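Local coordinates for protein carbonic anhydrase (Coccomyxa sp. PA, PDB 3UCN) that probably catalyses the reversible hydration of carbon dioxide to hydrogencarbonate as a zinc-dependent, beta-class carbonic anhydrase, at residues G102-G107 and V187-T192. Residues are numbered along the deposited sequence; the frame is centred on the assembly and turned at random.
Sequences GHYNCG and VYTPGT. With ZN (zinc ion), chain C.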
ATOM      1  N   GLY A 102      -1.565   6.994  21.798  1.00 43.45           N
ATOM      2  CA  GLY A 102      -2.763   7.627  21.218  1.00 43.06           C
ATOM      3  C   GLY A 102      -3.048   8.837  22.068  1.00 44.62           C
ATOM      4  O   GLY A 102      -2.282   9.147  23.008  1.00 43.60           O
ATOM      5  N   HIS A 103      -4.132   9.543  21.753  1.00 43.92           N
ATOM      6  CA  HIS A 103      -4.452  10.684  22.530  1.00 44.11           C
ATOM      7  C   HIS A 103      -5.959  10.998  22.498  1.00 45.28           C
ATOM      8  O   HIS A 103      -6.666  10.746  21.457  1.00 46.27           O
ATOM      9  CB  HIS A 103      -3.699  11.875  21.962  1.00 42.98           C
ATOM     10  CG  HIS A 103      -4.206  12.284  20.617  1.00 44.03           C
ATOM     11  ND1 HIS A 103      -5.056  13.349  20.446  1.00 42.23           N
ATOM     12  CD2 HIS A 103      -4.068  11.704  19.387  1.00 39.02           C
ATOM     13  CE1 HIS A 103      -5.360  13.476  19.164  1.00 38.85           C
ATOM     14  NE2 HIS A 103      -4.783  12.480  18.504  1.00 41.46           N
ATOM     15  N   TYR A 104      -6.452  11.624  23.575  1.00 44.61           N
ATOM     16  CA  TYR A 104      -7.867  11.952  23.621  1.00 45.69           C
ATOM     17  C   TYR A 104      -8.123  13.031  22.618  1.00 46.33           C
ATOM     18  O   TYR A 104      -7.206  13.761  22.239  1.00 47.33           O
ATOM     19  CB  TYR A 104      -8.323  12.328  25.049  1.00 45.77           C
ATOM     20  CG  TYR A 104      -8.145  11.139  25.995  1.00 46.46           C
ATOM     21  CD1 TYR A 104      -7.145  11.125  26.982  1.00 48.69           C
ATOM     22  CD2 TYR A 104      -8.957  10.005  25.871  1.00 45.34           C
ATOM     23  CE1 TYR A 104      -6.993  10.020  27.846  1.00 47.25           C
ATOM     24  CE2 TYR A 104      -8.825   8.914  26.737  1.00 47.04           C
ATOM     25  CZ  TYR A 104      -7.843   8.935  27.701  1.00 50.15           C
ATOM     26  OH  TYR A 104      -7.705   7.826  28.477  1.00 55.11           O
ATOM     27  N   ASN A 105      -9.374  13.139  22.183  1.00 46.20           N
ATOM     28  CA  ASN A 105      -9.784  14.137  21.240  1.00 45.62           C
ATOM     29  C   ASN A 105      -9.133  13.887  19.875  1.00 46.44           C
ATOM     30  O   ASN A 105      -8.938  14.797  19.065  1.00 47.22           O
ATOM     31  CB  ASN A 105      -9.552  15.532  21.793  1.00 45.38           C
ATOM     32  CG  ASN A 105     -10.276  16.582  21.004  1.00 47.73           C
ATOM     33  OD1 ASN A 105      -9.654  17.382  20.330  1.00 50.20           O
ATOM     34  ND2 ASN A 105     -11.616  16.577  21.057  1.00 50.87           N
ATOM     35  N   CYS A 106      -8.793  12.614  19.642  1.00 46.09           N
ATOM     36  CA  CYS A 106      -8.302  12.132  18.358  1.00 43.23           C
ATOM     37  C   CYS A 106      -9.396  12.109  17.255  1.00 41.94           C
ATOM     38  O   CYS A 106     -10.341  11.310  17.292  1.00 41.59           O
ATOM     39  CB  CYS A 106      -7.681  10.757  18.575  1.00 41.64           C
ATOM     40  SG  CYS A 106      -6.973  10.166  17.041  1.00 41.90           S
ATOM     41  N   GLY A 107      -9.272  12.991  16.301  1.00 41.54           N
ATOM     42  CA  GLY A 107     -10.232  13.064  15.164  1.00 43.59           C
ATOM     43  C   GLY A 107     -10.315  11.809  14.269  1.00 45.46           C
ATOM     44  O   GLY A 107     -11.359  11.536  13.655  1.00 45.42           O
ATOM     45  N   VAL A 187      -1.160   6.999  26.508  1.00 48.72           N
ATOM     46  CA  VAL A 187      -2.126   7.915  25.936  1.00 50.30           C
ATOM     47  C   VAL A 187      -1.877   9.319  26.465  1.00 50.71           C
ATOM     48  O   VAL A 187      -1.412   9.483  27.600  1.00 52.10           O
ATOM     49  CB  VAL A 187      -3.592   7.432  26.189  1.00 49.97           C
ATOM     50  CG1 VAL A 187      -3.915   7.551  27.625  1.00 53.43           C
ATOM     51  CG2 VAL A 187      -4.554   8.311  25.453  1.00 51.28           C
ATOM     52  N   TYR A 188      -2.158  10.335  25.656  1.00 50.82           N
ATOM     53  CA  TYR A 188      -1.819  11.683  26.021  1.00 51.49           C
ATOM     54  C   TYR A 188      -3.089  12.522  26.020  1.00 52.37           C
ATOM     55  O   TYR A 188      -3.975  12.272  25.208  1.00 52.92           O
ATOM     56  CB  TYR A 188      -0.807  12.203  25.015  1.00 51.44           C
ATOM     57  CG  TYR A 188      -0.468  13.686  25.063  1.00 52.06           C
ATOM     58  CD1 TYR A 188       0.575  14.188  25.895  1.00 52.24           C
ATOM     59  CD2 TYR A 188      -1.122  14.561  24.234  1.00 50.55           C
ATOM     60  CE1 TYR A 188       0.919  15.581  25.884  1.00 52.11           C
ATOM     61  CE2 TYR A 188      -0.818  15.926  24.234  1.00 56.68           C
ATOM     62  CZ  TYR A 188       0.190  16.435  25.068  1.00 56.94           C
ATOM     63  OH  TYR A 188       0.422  17.808  24.998  1.00 58.09           O
ATOM     64  N   THR A 189      -3.196  13.505  26.912  1.00 52.27           N
ATOM     65  CA  THR A 189      -4.388  14.366  26.932  1.00 53.29           C
ATOM     66  C   THR A 189      -3.979  15.735  26.450  1.00 54.57           C
ATOM     67  O   THR A 189      -3.245  16.410  27.137  1.00 54.53           O
ATOM     68  CB  THR A 189      -5.002  14.449  28.376  1.00 52.80           C
ATOM     69  OG1 THR A 189      -5.152  13.112  28.892  1.00 53.40           O
ATOM     70  CG2 THR A 189      -6.339  15.128  28.389  1.00 52.67           C
ATOM     71  N   PRO A 190      -4.449  16.164  25.268  1.00 56.04           N
ATOM     72  CA  PRO A 190      -4.024  17.497  24.787  1.00 57.68           C
ATOM     73  C   PRO A 190      -4.338  18.661  25.752  1.00 59.82           C
ATOM     74  O   PRO A 190      -3.566  19.661  25.794  1.00 60.14           O
ATOM     75  CB  PRO A 190      -4.768  17.680  23.442  1.00 57.88           C
ATOM     76  CG  PRO A 190      -5.221  16.330  23.050  1.00 57.96           C
ATOM     77  CD  PRO A 190      -5.356  15.488  24.336  1.00 55.80           C
ATOM     78  N   GLY A 191      -5.421  18.540  26.529  1.00 60.56           N
ATOM     79  CA  GLY A 191      -5.845  19.634  27.415  1.00 61.75           C
ATOM     80  C   GLY A 191      -5.040  19.788  28.697  1.00 62.59           C
ATOM     81  O   GLY A 191      -5.133  20.825  29.328  1.00 64.10           O
ATOM     82  N   THR A 192      -4.253  18.786  29.092  1.00 62.06           N
ATOM     83  CA  THR A 192      -3.444  18.888  30.290  1.00 61.85           C
ATOM     84  C   THR A 192      -1.927  18.652  30.051  1.00 61.68           C
ATOM     85  O   THR A 192      -1.124  18.803  30.989  1.00 61.64           O
ATOM     86  CB  THR A 192      -3.867  17.842  31.340  1.00 62.59           C
ATOM     87  OG1 THR A 192      -3.705  16.530  30.792  1.00 65.43           O
ATOM     88  CG2 THR A 192      -5.314  18.000  31.776  1.00 63.69           C
TER
HETATM   89 ZN    ZN C 228      -5.312  11.760  16.528  1.00 45.72          ZN
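At the zinc-bearing end of the beta-carbonic anhydrase sheet, G102 and H103 close strand 97-103 as parallel partners of V187 and Y188 on strand 182-189. Two backbone bonds fix this register: Y188 N gives its hydrogen to G102 O at 2.9 Å, and Y104 N reaches Y188 O at 3.0 Å, almost in line with the carbonyl (C=O...N 171°). Beyond H103 the chain turns away toward helix 107-114, bringing two ligands to one metal: H103 NE2 lies 2.2 Å and C106 SG 2.4 Å from the zinc ion. C47 SG is a third ligand; D49, a zinc ligand seen for this protein, and a bound azide ion both lie beside the H103 side chain. A chi1 of 69° turns the H103 ring away from strand 182-189, so that NE2 meets the zinc, and C106 CB lies over the rim of one imidazole face. At the ring edge, P190 CG stands 4.0 Å from H103 ND1, which also makes a weak bond to Y104 O. On the other side of the sheet V187 CG2 forms a CH-pi contact over one face of the Y104 ring, 4.1 Å from its centroid and 21° off the normal. Y104 OH hydrogen-bonds E155 OE1 on helix 146-167. Replacing Y104 by an alanine would probably strip the ring from V187 CG2 and cost E155 its phenol partner. Along the ring's edge, near its plane, T189 OG1 approaches Y104 CD1 to 3.4 Å.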